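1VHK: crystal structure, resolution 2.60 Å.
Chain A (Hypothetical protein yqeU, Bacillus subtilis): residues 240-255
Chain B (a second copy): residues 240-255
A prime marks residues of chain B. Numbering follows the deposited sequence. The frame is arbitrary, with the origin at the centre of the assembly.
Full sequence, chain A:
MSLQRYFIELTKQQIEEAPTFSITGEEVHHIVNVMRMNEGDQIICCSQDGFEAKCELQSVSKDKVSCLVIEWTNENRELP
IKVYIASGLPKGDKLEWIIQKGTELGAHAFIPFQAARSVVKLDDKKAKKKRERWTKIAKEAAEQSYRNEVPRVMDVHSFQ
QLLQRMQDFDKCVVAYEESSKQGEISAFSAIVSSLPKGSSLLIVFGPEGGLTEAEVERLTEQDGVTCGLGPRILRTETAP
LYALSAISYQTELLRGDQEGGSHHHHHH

Chain A, residues 240-255: PLYALSAISYQTELLR
Chain B 240-255: PLYALSAISYQTELLR

Both stretches are helical from residue 240 to about 253, and each helix begins earlier in its chain. A wider pi-type turn spans 249-253. The axes cross at -66° and approach to 8.1 Å, with N-to-C directions 66° apart. The register is near-symmetric: CA of Ala246 lies 5.1 Å from CA of Ala246′, CA of Tyr242 lies 5.0 Å from CA of Ser245′, and CA of Ser245 lies 5.1 Å from CA of Tyr242′. Together the stretches bury 831 Å².

Pro240 makes no contact across the pair. Leu241 has its CA-to-CB bond toward the other stretch; its CD2 is 4.3 Å from Leu241′ CD1, a loose apolar contact. The CA-to-CB bond of Tyr242 (chi1 t) is sideways to the other stretch, but the end of the side chain comes nearer. Its OH donates to Ser248′ OG at 2.5 Å, with Leu253′ also at the ring edge. Ala243 points away. Ser245 (m) donates OG to its own Leu241 O at 2.9 Å, which satisfies the hydroxyl within the helix. Ser245 CB is 3.6 Å from Ser245′ CB.

Ala246 CB packs on Tyr249′ CD1 at 3.7 Å, while its O lies over one face of that ring. Ile247 points away. Ser248 (t) is a relay: OG accepts from Tyr242′ OH at 2.6 Å and donates to its own Glu252 OE2 at a very short 2.5 Å.

Tyr249 (t) meets Tyr249′ rim to rim, centroids 6.0 Å apart and planes at 74°. Its OH donates to Gln250′ OE1 at 2.4 Å, very short. Gln250 (t, then p) uses the other end of its amide: NE2 donates to Tyr249′ OH at 2.5 Å, also very short. Thr251 (p) bonds OG1 to its own Ile247 O at 2.6 Å. Leu253 CD2 sits 3.7 Å from Tyr242′ OH. Leu254 (m, t) meets its copy, CD1 to Leu254′ CD1 at 3.8 Å. Arg255 stays out of reach.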

# COMPACT_ATOMS: atom_id res chain seq x y z
N PRO A 240 2.84 -8.15 -1.27
CA PRO A 240 3.88 -7.15 -1.40
C PRO A 240 3.51 -5.79 -0.81
O PRO A 240 4.40 -5.00 -0.46
CB PRO A 240 4.12 -7.01 -2.88
CG PRO A 240 3.30 -8.00 -3.56
CD PRO A 240 2.39 -8.66 -2.58
N LEU A 241 2.23 -5.48 -0.78
CA LEU A 241 1.74 -4.21 -0.26
C LEU A 241 1.92 -4.17 1.27
O LEU A 241 2.52 -3.24 1.78
CB LEU A 241 0.27 -4.05 -0.63
CG LEU A 241 -0.04 -3.34 -1.94
CD1 LEU A 241 1.03 -3.56 -3.02
CD2 LEU A 241 -1.40 -3.79 -2.42
N TYR A 242 1.48 -5.24 1.92
CA TYR A 242 1.73 -5.44 3.34
C TYR A 242 3.22 -5.32 3.64
O TYR A 242 3.69 -4.59 4.52
CB TYR A 242 1.26 -6.87 3.69
CG TYR A 242 1.47 -7.30 5.11
CD1 TYR A 242 0.39 -7.33 5.98
CD2 TYR A 242 2.73 -7.68 5.60
CE1 TYR A 242 0.54 -7.72 7.30
CE2 TYR A 242 2.89 -8.06 6.91
CZ TYR A 242 1.79 -8.08 7.76
OH TYR A 242 1.92 -8.47 9.08
N ALA A 243 4.01 -6.12 2.89
CA ALA A 243 5.45 -6.08 3.07
C ALA A 243 6.03 -4.68 2.93
O ALA A 243 6.89 -4.31 3.75
CB ALA A 243 6.17 -7.01 2.10
N LEU A 244 5.66 -3.88 1.93
CA LEU A 244 6.33 -2.59 1.79
C LEU A 244 5.86 -1.67 2.94
O LEU A 244 6.65 -0.88 3.44
CB LEU A 244 6.13 -1.90 0.50
CG LEU A 244 6.89 -2.03 -0.77
CD1 LEU A 244 8.27 -2.62 -0.61
CD2 LEU A 244 6.07 -2.73 -1.86
N SER A 245 4.58 -1.76 3.26
CA SER A 245 3.98 -0.97 4.30
C SER A 245 4.60 -1.28 5.65
O SER A 245 4.98 -0.33 6.35
CB SER A 245 2.45 -1.17 4.34
OG SER A 245 1.90 -0.77 3.08
N ALA A 246 4.85 -2.53 5.96
CA ALA A 246 5.54 -2.90 7.21
C ALA A 246 6.96 -2.33 7.21
O ALA A 246 7.37 -1.71 8.20
CB ALA A 246 5.53 -4.41 7.38
N ILE A 247 7.70 -2.44 6.10
CA ILE A 247 9.07 -1.90 6.10
C ILE A 247 9.06 -0.41 6.41
O ILE A 247 9.88 0.13 7.18
CB ILE A 247 9.79 -2.27 4.80
CG1 ILE A 247 10.24 -3.72 4.84
CG2 ILE A 247 11.00 -1.38 4.50
CD1 ILE A 247 10.15 -4.49 3.55
N SER A 248 8.09 0.30 5.82
CA SER A 248 7.93 1.72 6.06
C SER A 248 7.64 2.02 7.53
O SER A 248 8.26 2.92 8.12
CB SER A 248 6.83 2.32 5.21
OG SER A 248 6.47 3.62 5.66
N TYR A 249 6.79 1.18 8.13
CA TYR A 249 6.43 1.39 9.53
C TYR A 249 7.64 1.25 10.44
O TYR A 249 7.88 2.05 11.34
CB TYR A 249 5.32 0.42 9.90
CG TYR A 249 4.94 0.50 11.37
CD1 TYR A 249 4.09 1.49 11.86
CD2 TYR A 249 5.51 -0.40 12.26
CE1 TYR A 249 3.79 1.57 13.20
CE2 TYR A 249 5.21 -0.34 13.59
CZ TYR A 249 4.34 0.63 14.06
OH TYR A 249 4.05 0.63 15.41
N GLN A 250 8.43 0.21 10.19
CA GLN A 250 9.62 -0.09 10.93
C GLN A 250 10.77 0.88 10.72
O GLN A 250 11.44 1.31 11.67
CB GLN A 250 10.11 -1.52 10.57
CG GLN A 250 11.50 -1.79 11.15
CD GLN A 250 11.42 -2.12 12.63
OE1 GLN A 250 12.24 -1.66 13.42
NE2 GLN A 250 10.46 -2.93 13.04
N THR A 251 11.14 1.12 9.47
CA THR A 251 12.27 1.99 9.16
C THR A 251 11.93 3.46 9.18
O THR A 251 12.88 4.25 9.29
CB THR A 251 12.94 1.63 7.82
OG1 THR A 251 11.95 1.71 6.78
CG2 THR A 251 13.53 0.22 7.85
N GLU A 252 10.68 3.90 9.11
CA GLU A 252 10.35 5.30 9.12
C GLU A 252 9.43 5.79 10.23
O GLU A 252 9.44 7.00 10.53
CB GLU A 252 9.72 5.72 7.77
CG GLU A 252 10.39 5.18 6.54
CD GLU A 252 9.59 5.47 5.29
OE1 GLU A 252 10.18 6.04 4.34
OE2 GLU A 252 8.38 5.17 5.26
N LEU A 253 8.52 5.01 10.76
CA LEU A 253 7.58 5.37 11.79
C LEU A 253 8.06 5.09 13.20
O LEU A 253 7.64 5.77 14.16
CB LEU A 253 6.21 4.70 11.54
CG LEU A 253 5.13 5.63 10.96
CD1 LEU A 253 5.71 6.43 9.79
CD2 LEU A 253 3.89 4.88 10.52
N LEU A 254 8.83 4.04 13.39
CA LEU A 254 9.39 3.66 14.67
C LEU A 254 10.82 4.24 14.77
O LEU A 254 11.28 4.58 15.83
CB LEU A 254 9.56 2.16 14.82
CG LEU A 254 8.36 1.26 14.98
CD1 LEU A 254 8.81 -0.20 15.10
CD2 LEU A 254 7.52 1.64 16.19
N ARG A 255 11.50 4.22 13.62
CA ARG A 255 12.88 4.73 13.60
C ARG A 255 12.93 6.14 13.08
O ARG A 255 12.77 6.41 11.88
CB ARG A 255 13.82 3.77 12.87
CG ARG A 255 13.78 2.35 13.41
CD ARG A 255 15.06 1.59 13.36
NE ARG A 255 15.15 0.55 12.34
CZ ARG A 255 15.83 0.68 11.21
NH1 ARG A 255 16.48 1.80 10.92
NH2 ARG A 255 15.87 -0.34 10.36
N PRO B 240 -5.66 2.89 3.59
CA PRO B 240 -6.15 1.92 4.53
C PRO B 240 -5.33 0.64 4.51
O PRO B 240 -5.11 0.03 5.57
CB PRO B 240 -7.59 1.64 4.07
CG PRO B 240 -7.94 2.74 3.15
CD PRO B 240 -6.64 3.18 2.52
N LEU B 241 -4.79 0.25 3.35
CA LEU B 241 -4.04 -1.01 3.34
C LEU B 241 -2.72 -0.85 4.09
O LEU B 241 -2.20 -1.82 4.65
CB LEU B 241 -3.81 -1.51 1.91
CG LEU B 241 -4.98 -1.31 0.95
CD1 LEU B 241 -4.73 -2.07 -0.35
CD2 LEU B 241 -6.32 -1.72 1.56
N TYR B 242 -2.12 0.32 4.04
CA TYR B 242 -0.89 0.62 4.75
C TYR B 242 -1.14 0.58 6.26
O TYR B 242 -0.41 -0.08 7.00
CB TYR B 242 -0.38 1.99 4.30
CG TYR B 242 0.84 2.47 5.04
CD1 TYR B 242 2.09 2.39 4.42
CD2 TYR B 242 0.77 2.97 6.34
CE1 TYR B 242 3.22 2.79 5.09
CE2 TYR B 242 1.91 3.37 7.01
CZ TYR B 242 3.13 3.28 6.37
OH TYR B 242 4.29 3.68 7.01
N ALA B 243 -2.20 1.31 6.70
CA ALA B 243 -2.49 1.38 8.12
C ALA B 243 -2.68 -0.01 8.71
O ALA B 243 -2.10 -0.34 9.73
CB ALA B 243 -3.70 2.28 8.40
N LEU B 244 -3.53 -0.82 8.09
CA LEU B 244 -3.80 -2.18 8.50
C LEU B 244 -2.53 -3.04 8.51
O LEU B 244 -2.39 -3.96 9.34
CB LEU B 244 -4.84 -2.81 7.55
CG LEU B 244 -6.27 -2.31 7.69
CD1 LEU B 244 -7.15 -2.72 6.53
CD2 LEU B 244 -6.85 -2.78 9.02
N SER B 245 -1.68 -2.86 7.50
CA SER B 245 -0.46 -3.66 7.42
C SER B 245 0.48 -3.30 8.58
O SER B 245 1.19 -4.15 9.10
CB SER B 245 0.28 -3.43 6.10
OG SER B 245 -0.33 -4.11 5.05
N ALA B 246 0.62 -1.99 8.78
CA ALA B 246 1.46 -1.46 9.85
C ALA B 246 0.92 -2.00 11.17
O ALA B 246 1.65 -2.59 11.95
CB ALA B 246 1.42 0.05 9.84
N ILE B 247 -0.41 -1.99 11.32
CA ILE B 247 -1.00 -2.52 12.55
C ILE B 247 -0.68 -3.97 12.81
O ILE B 247 -0.31 -4.30 13.96
CB ILE B 247 -2.47 -2.19 12.67
CG1 ILE B 247 -2.60 -0.67 12.95
CG2 ILE B 247 -3.14 -2.98 13.77
CD1 ILE B 247 -3.99 -0.15 12.60
N SER B 248 -0.77 -4.85 11.86
CA SER B 248 -0.44 -6.26 11.98
C SER B 248 1.05 -6.41 12.32
O SER B 248 1.45 -7.22 13.16
CB SER B 248 -0.77 -7.00 10.70
OG SER B 248 -0.05 -8.23 10.62
N TYR B 249 1.86 -5.54 11.67
CA TYR B 249 3.29 -5.57 11.93
C TYR B 249 3.60 -5.32 13.42
O TYR B 249 4.25 -6.17 14.04
CB TYR B 249 4.04 -4.64 11.01
CG TYR B 249 5.54 -4.71 11.18
CD1 TYR B 249 6.28 -5.77 10.71
CD2 TYR B 249 6.21 -3.69 11.86
CE1 TYR B 249 7.66 -5.82 10.87
CE2 TYR B 249 7.58 -3.75 12.06
CZ TYR B 249 8.29 -4.81 11.55
OH TYR B 249 9.66 -4.84 11.71
N GLN B 250 3.15 -4.25 14.01
CA GLN B 250 3.29 -3.88 15.37
C GLN B 250 2.73 -4.90 16.36
O GLN B 250 3.47 -5.40 17.22
CB GLN B 250 2.54 -2.53 15.61
CG GLN B 250 2.65 -2.00 17.03
CD GLN B 250 4.10 -1.83 17.45
OE1 GLN B 250 4.89 -1.19 16.76
NE2 GLN B 250 4.50 -2.49 18.53
N THR B 251 1.45 -5.24 16.26
CA THR B 251 0.76 -6.08 17.20
C THR B 251 0.87 -7.58 17.00
O THR B 251 0.25 -8.35 17.76
CB THR B 251 -0.78 -5.78 17.13
OG1 THR B 251 -1.21 -6.20 15.82
CG2 THR B 251 -1.08 -4.32 17.38
N GLU B 252 1.43 -8.02 15.86
CA GLU B 252 1.50 -9.42 15.53
C GLU B 252 2.89 -9.89 15.19
O GLU B 252 3.18 -11.07 15.42
CB GLU B 252 0.54 -9.79 14.39
CG GLU B 252 -0.91 -9.81 14.69
CD GLU B 252 -1.85 -10.00 13.51
OE1 GLU B 252 -3.06 -10.29 13.73
OE2 GLU B 252 -1.44 -9.86 12.33
N LEU B 253 3.73 -9.14 14.48
CA LEU B 253 5.05 -9.66 14.09
C LEU B 253 6.12 -9.23 15.09
O LEU B 253 7.16 -9.89 15.25
CB LEU B 253 5.42 -9.29 12.69
CG LEU B 253 4.61 -9.67 11.47
CD1 LEU B 253 5.35 -9.19 10.19
CD2 LEU B 253 4.35 -11.16 11.38
N LEU B 254 5.93 -8.06 15.68
CA LEU B 254 6.85 -7.55 16.69
C LEU B 254 6.42 -8.07 18.06
O LEU B 254 7.26 -8.32 18.91
CB LEU B 254 6.91 -6.04 16.65
CG LEU B 254 7.79 -5.36 15.62
CD1 LEU B 254 7.95 -3.87 15.88
CD2 LEU B 254 9.18 -5.98 15.51
N ARG B 255 5.13 -8.28 18.25
CA ARG B 255 4.54 -8.82 19.45
C ARG B 255 4.11 -10.29 19.25
O ARG B 255 4.93 -11.22 19.23
CB ARG B 255 3.30 -8.00 19.83
CG ARG B 255 3.54 -6.73 20.59
CD ARG B 255 2.45 -5.71 20.54
NE ARG B 255 1.07 -6.17 20.57
CZ ARG B 255 0.02 -5.38 20.80
NH1 ARG B 255 0.21 -4.08 21.03
NH2 ARG B 255 -1.21 -5.85 20.81